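Side-chain contacts in 4-hydroxy-tetrahydrodipicolinate synthase (PDB 1O5K), which catalyses the condensation of pyruvate with aspartate semialdehyde to 4-hydroxy-tetrahydrodipicolinate, a step of lysine biosynthesis, by way of a Schiff base: residues Y208-G213 with A234-G239; M229-A234 with R245-K250. All coordinates share one frame; numbering follows the deposited sequence.

In the fold
Both interactions use helix 226-237, which follows barrel strand 216-219, and both are partly buried, each pairing buried residues with partly exposed ones. Interaction 1 sets its last turn against the end of helix 206-212 through two aromatic rings, a leucine and a cysteine. Interaction 2 takes the preceding turns to helix 241-257, where aliphatic branches meet and a carboxylate-bearing chain closes one margin. The two touch where Leu-210 CD1 packs 3.8 Å from Leu-232 CD2, so three helices share one hydrophobic seam. Polar bonds are made instead to the second subunit, which both contacts border: Tyr-208, Arg-245, His-248 and Arg-249 all hydrogen-bond or pair with it.

Interaction 1. Residues Y208-G213 with A234-G239; sequences YLLCAG and AEYFSG
Leu-210 and Tyr-236 join the C-terminal ends of helices 206-212 and 226-237, which precede and follow strand 216-219 of the TIM barrel. The main bump is the leucine CB, which sits 3.6 Å above the plane of the Tyr-236 ring, over its centre; the line to the centroid is only 7° off the ring normal, a CH-pi contact. The phenol is laid across helix 206-212 because its CG is anti to the backbone N (chi1 -176°), and it slides past Leu-210 in the opposite direction. Beyond CB the leucine forks into the hollow between the two aromatic residues: CD1 lies 3.9 Å from Tyr-236 CB, while CD2 reaches 3.7 Å to CE2 of Phe-237, whose side chain crosses it at about a right angle. Cys-211 fills in further along the phenol, its SG 3.9 Å from Tyr-236 CE1 in an oblique sulfur-aromatic contact. With an alanine at Tyr-236, Leu-210 CB is likely to lose the ring face it packs on, opening a gap, and Cys-211 SG its aromatic neighbour. Each helix stops just past the contact in a Schellman motif, at Gly-213 and Gly-239, whose positive phi suits glycine. Around the pair, Ser-244 touches Tyr-236 from helix 241-257, and Leu-241 of the second subunit packs on the same tyrosine; Cys-211 meets its own counterpart across that interface. At the far end of the phenol, Tyr-236 OH comes to 3.4 Å from Cys-211 CA.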
loop_
_atom_site.group_PDB
_atom_site.type_symbol
_atom_site.label_atom_id
_atom_site.label_comp_id
_atom_site.label_asym_id
_atom_site.label_seq_id
_atom_site.Cartn_x
_atom_site.Cartn_y
_atom_site.Cartn_z
ATOM N N TYR A 208 18.127 -3.893 13.470
ATOM C CA TYR A 208 18.353 -4.301 12.104
ATOM C C TYR A 208 19.217 -3.272 11.352
ATOM O O TYR A 208 20.031 -3.657 10.514
ATOM C CB TYR A 208 17.048 -4.640 11.394
ATOM C CG TYR A 208 16.402 -5.851 11.975
ATOM C CD1 TYR A 208 16.945 -7.114 11.793
ATOM C CD2 TYR A 208 15.271 -5.726 12.819
ATOM C CE1 TYR A 208 16.399 -8.222 12.399
ATOM C CE2 TYR A 208 14.707 -6.865 13.420
ATOM C CZ TYR A 208 15.264 -8.081 13.220
ATOM O OH TYR A 208 14.724 -9.212 13.817
ATOM N N LEU A 209 19.057 -1.997 11.675
ATOM C CA LEU A 209 19.921 -0.976 11.132
ATOM C C LEU A 209 21.349 -1.116 11.605
ATOM O O LEU A 209 22.258 -0.943 10.796
ATOM C CB LEU A 209 19.370 0.417 11.409
ATOM C CG LEU A 209 20.223 1.516 10.823
ATOM C CD1 LEU A 209 19.225 2.512 10.170
ATOM C CD2 LEU A 209 21.070 2.102 11.929
ATOM N N LEU A 210 21.570 -1.481 12.879
ATOM C CA LEU A 210 22.924 -1.845 13.312
ATOM C C LEU A 210 23.493 -3.009 12.485
ATOM O O LEU A 210 24.640 -2.957 12.044
ATOM C CB LEU A 210 22.940 -2.165 14.833
ATOM C CG LEU A 210 22.647 -0.904 15.697
ATOM C CD1 LEU A 210 22.340 -1.319 17.082
ATOM C CD2 LEU A 210 23.875 0.044 15.662
ATOM N N CYS A 211 22.695 -4.069 12.287
ATOM C CA CYS A 211 23.097 -5.262 11.533
ATOM C C CYS A 211 23.436 -4.872 10.091
ATOM O O CYS A 211 24.365 -5.470 9.498
ATOM C CB CYS A 211 21.995 -6.335 11.542
ATOM S SG CYS A 211 21.790 -7.140 13.147
ATOM N N ALA A 212 22.745 -3.860 9.554
ATOM C CA ALA A 212 23.021 -3.352 8.192
ATOM C C ALA A 212 24.350 -2.594 8.100
ATOM O O ALA A 212 24.854 -2.321 7.005
ATOM C CB ALA A 212 21.871 -2.411 7.771
ATOM N N GLY A 213 24.842 -2.202 9.265
ATOM C CA GLY A 213 26.101 -1.505 9.452
ATOM C C GLY A 213 26.013 -0.030 9.785
ATOM O O GLY A 213 26.988 0.711 9.581
ATOM N N ALA A 234 25.138 -0.591 22.617
ATOM C CA ALA A 234 26.408 -0.934 23.225
ATOM C C ALA A 234 26.732 -2.416 23.098
ATOM O O ALA A 234 27.892 -2.797 22.766
ATOM C CB ALA A 234 26.422 -0.503 24.694
ATOM N N GLU A 235 25.737 -3.269 23.339
ATOM C CA GLU A 235 25.933 -4.680 23.152
ATOM C C GLU A 235 26.281 -5.024 21.699
ATOM O O GLU A 235 27.142 -5.882 21.444
ATOM C CB GLU A 235 24.703 -5.467 23.623
ATOM C CG GLU A 235 24.501 -5.492 25.114
ATOM C CD GLU A 235 25.489 -6.375 25.853
ATOM O OE1 GLU A 235 26.421 -6.937 25.234
ATOM O OE2 GLU A 235 25.356 -6.500 27.074
ATOM N N TYR A 236 25.652 -4.338 20.746
ATOM C CA TYR A 236 25.918 -4.611 19.345
ATOM C C TYR A 236 27.361 -4.223 19.033
ATOM O O TYR A 236 28.119 -5.011 18.471
ATOM C CB TYR A 236 24.952 -3.858 18.401
ATOM C CG TYR A 236 25.185 -4.234 16.974
ATOM C CD1 TYR A 236 24.538 -5.320 16.411
ATOM C CD2 TYR A 236 26.188 -3.630 16.235
ATOM C CE1 TYR A 236 24.790 -5.698 15.108
ATOM C CE2 TYR A 236 26.468 -4.030 14.949
ATOM C CZ TYR A 236 25.782 -5.067 14.396
ATOM O OH TYR A 236 26.111 -5.484 13.137
ATOM N N PHE A 237 27.709 -3.010 19.386
ATOM C CA PHE A 237 29.066 -2.488 19.137
ATOM C C PHE A 237 30.156 -3.322 19.794
ATOM O O PHE A 237 31.277 -3.367 19.300
ATOM C CB PHE A 237 29.138 -1.050 19.596
ATOM C CG PHE A 237 28.281 -0.076 18.789
ATOM C CD1 PHE A 237 27.725 1.036 19.404
ATOM C CD2 PHE A 237 28.097 -0.237 17.429
ATOM C CE1 PHE A 237 26.974 1.943 18.678
ATOM C CE2 PHE A 237 27.340 0.686 16.701
ATOM C CZ PHE A 237 26.803 1.761 17.327
ATOM N N SER A 238 29.826 -3.977 20.905
ATOM C CA SER A 238 30.770 -4.825 21.610
ATOM C C SER A 238 30.905 -6.215 20.981
ATOM O O SER A 238 31.713 -7.024 21.431
ATOM C CB SER A 238 30.345 -4.928 23.076
ATOM O OG SER A 238 30.477 -3.664 23.716
ATOM N N GLY A 239 30.133 -6.484 19.932
ATOM C CA GLY A 239 30.128 -7.777 19.262
ATOM C C GLY A 239 29.112 -8.796 19.765
ATOM O O GLY A 239 29.125 -9.934 19.330
#

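Interaction 2. Residues M229-A234 with R245-K250; sequences MVELCA and REVHRK
Val-247 packs against Leu-232 and Glu-231 where two consecutive helices of the TIM-barrel protein, 226-237 and 241-257, pack side by side as an antiparallel helical hairpin; the segment axes approach to 8.6 Å with 152° between their directions. The two methyls of the valine divide between neighbouring residues: CG1 lies 3.7 Å from Leu-232 CB, and CG2 meets the aliphatic part of Glu-231, 3.7 Å from its CG. Glu-231 gets there by an extended chain whose CG is anti to the backbone N (chi1 175°), bringing its carboxylate carbon over the same methyl. On the other flank of Val-247, Leu-232 and His-248 lie side by side and point the same way. Further out, Leu-232 is backed by Thr-206 and Leu-210 of helix 206-212 and by Met-255, while its carbonyl O accepts a hydrogen bond from Ser-244 OG. The His-248 ring leads away from residues 229-234, and its NE2 is hydrogen-bonded to Asp-183 of the second subunit, which also forms a salt bridge with Arg-249. Leu-232 meets the base of the histidine rather than its ring, CD1 resting 3.9 Å from His-248 CB and 3.8 Å from His-248 CA.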
loop_
_atom_site.group_PDB
_atom_site.type_symbol
_atom_site.label_atom_id
_atom_site.label_comp_id
_atom_site.label_asym_id
_atom_site.label_seq_id
_atom_site.Cartn_x
_atom_site.Cartn_y
_atom_site.Cartn_z
ATOM N N MET A 229 17.888 1.523 25.761
ATOM C CA MET A 229 18.291 1.803 24.367
ATOM C C MET A 229 19.798 1.923 24.201
ATOM O O MET A 229 20.375 1.461 23.213
ATOM C CB MET A 229 17.627 3.087 23.860
ATOM C CG MET A 229 16.168 2.960 23.654
ATOM S SD MET A 229 15.715 1.689 22.367
ATOM C CE MET A 229 16.282 2.310 20.855
ATOM N N VAL A 230 20.463 2.480 25.194
ATOM C CA VAL A 230 21.922 2.558 25.158
ATOM C C VAL A 230 22.522 1.175 25.154
ATOM O O VAL A 230 23.461 0.924 24.428
ATOM C CB VAL A 230 22.457 3.396 26.355
ATOM C CG1 VAL A 230 23.949 3.255 26.550
ATOM C CG2 VAL A 230 22.119 4.829 26.138
ATOM N N GLU A 231 22.010 0.291 26.015
ATOM C CA GLU A 231 22.457 -1.098 26.090
ATOM C C GLU A 231 22.259 -1.849 24.772
ATOM O O GLU A 231 23.086 -2.654 24.427
ATOM C CB GLU A 231 21.712 -1.814 27.223
ATOM C CG GLU A 231 21.956 -3.300 27.376
ATOM C CD GLU A 231 21.081 -3.957 28.466
ATOM O OE1 GLU A 231 21.490 -5.049 28.961
ATOM O OE2 GLU A 231 19.973 -3.415 28.795
ATOM N N LEU A 232 21.157 -1.612 24.089
ATOM C CA LEU A 232 20.910 -2.257 22.814
ATOM C C LEU A 232 22.054 -1.966 21.858
ATOM O O LEU A 232 22.583 -2.880 21.235
ATOM C CB LEU A 232 19.553 -1.829 22.248
ATOM C CG LEU A 232 19.008 -2.481 20.965
ATOM C CD1 LEU A 232 17.529 -2.197 20.822
ATOM C CD2 LEU A 232 19.748 -1.996 19.721
ATOM N N CYS A 233 22.448 -0.694 21.725
ATOM C CA CYS A 233 23.550 -0.335 20.809
ATOM C C CYS A 233 24.888 -0.820 21.335
ATOM O O CYS A 233 25.673 -1.425 20.606
ATOM C CB CYS A 233 23.586 1.166 20.554
ATOM S SG CYS A 233 22.038 1.827 19.853
ATOM N N ALA A 234 25.138 -0.591 22.617
ATOM C CA ALA A 234 26.408 -0.934 23.225
ATOM C C ALA A 234 26.732 -2.416 23.098
ATOM O O ALA A 234 27.892 -2.797 22.766
ATOM C CB ALA A 234 26.422 -0.503 24.694
ATOM N N ARG A 245 20.033 -8.278 20.371
ATOM C CA ARG A 245 18.728 -8.714 19.899
ATOM C C ARG A 245 17.772 -8.949 21.087
ATOM O O ARG A 245 16.568 -8.620 21.011
ATOM C CB ARG A 245 18.868 -10.006 19.105
ATOM C CG ARG A 245 17.512 -10.462 18.481
ATOM C CD ARG A 245 17.714 -11.612 17.501
ATOM N NE ARG A 245 18.278 -12.741 18.186
ATOM C CZ ARG A 245 19.207 -13.581 17.721
ATOM N NH1 ARG A 245 19.763 -13.443 16.526
ATOM N NH2 ARG A 245 19.625 -14.550 18.490
ATOM N N GLU A 246 18.296 -9.514 22.171
ATOM C CA GLU A 246 17.479 -9.738 23.373
ATOM C C GLU A 246 16.975 -8.419 23.986
ATOM O O GLU A 246 15.832 -8.341 24.468
ATOM C CB GLU A 246 18.256 -10.489 24.452
ATOM C CG GLU A 246 18.451 -11.962 24.176
ATOM N N VAL A 247 17.817 -7.393 24.015
ATOM C CA VAL A 247 17.348 -6.076 24.492
ATOM C C VAL A 247 16.235 -5.575 23.591
ATOM O O VAL A 247 15.220 -5.056 24.029
ATOM C CB VAL A 247 18.483 -5.010 24.538
ATOM C CG1 VAL A 247 17.910 -3.669 24.953
ATOM C CG2 VAL A 247 19.607 -5.449 25.464
ATOM N N HIS A 248 16.455 -5.679 22.289
ATOM C CA HIS A 248 15.467 -5.296 21.295
ATOM C C HIS A 248 14.129 -6.011 21.540
ATOM O O HIS A 248 13.033 -5.411 21.525
ATOM C CB HIS A 248 16.018 -5.631 19.917
ATOM C CG HIS A 248 14.983 -5.744 18.837
ATOM N ND1 HIS A 248 14.464 -4.636 18.188
ATOM C CD2 HIS A 248 14.436 -6.829 18.236
ATOM C CE1 HIS A 248 13.624 -5.051 17.244
ATOM N NE2 HIS A 248 13.570 -6.373 17.282
ATOM N N ARG A 249 14.211 -7.298 21.768
ATOM C CA ARG A 249 13.009 -8.091 21.997
ATOM C C ARG A 249 12.305 -7.695 23.287
ATOM O O ARG A 249 11.086 -7.581 23.327
ATOM C CB ARG A 249 13.347 -9.583 21.983
ATOM C CG ARG A 249 13.884 -10.074 20.575
ATOM C CD ARG A 249 12.796 -10.214 19.557
ATOM N NE ARG A 249 13.203 -10.466 18.155
ATOM C CZ ARG A 249 13.731 -11.611 17.716
ATOM N NH1 ARG A 249 14.051 -12.611 18.555
ATOM N NH2 ARG A 249 13.989 -11.753 16.425
ATOM N N LYS A 250 13.064 -7.433 24.333
ATOM C CA LYS A 250 12.439 -7.055 25.636
ATOM C C LYS A 250 11.747 -5.694 25.602
ATOM O O LYS A 250 10.757 -5.470 26.317
ATOM C CB LYS A 250 13.469 -7.105 26.726
ATOM C CG LYS A 250 13.801 -8.527 27.150
ATOM C CD LYS A 250 14.830 -8.535 28.273
ATOM C CE LYS A 250 15.300 -9.965 28.552
ATOM N NZ LYS A 250 16.270 -10.065 29.687
#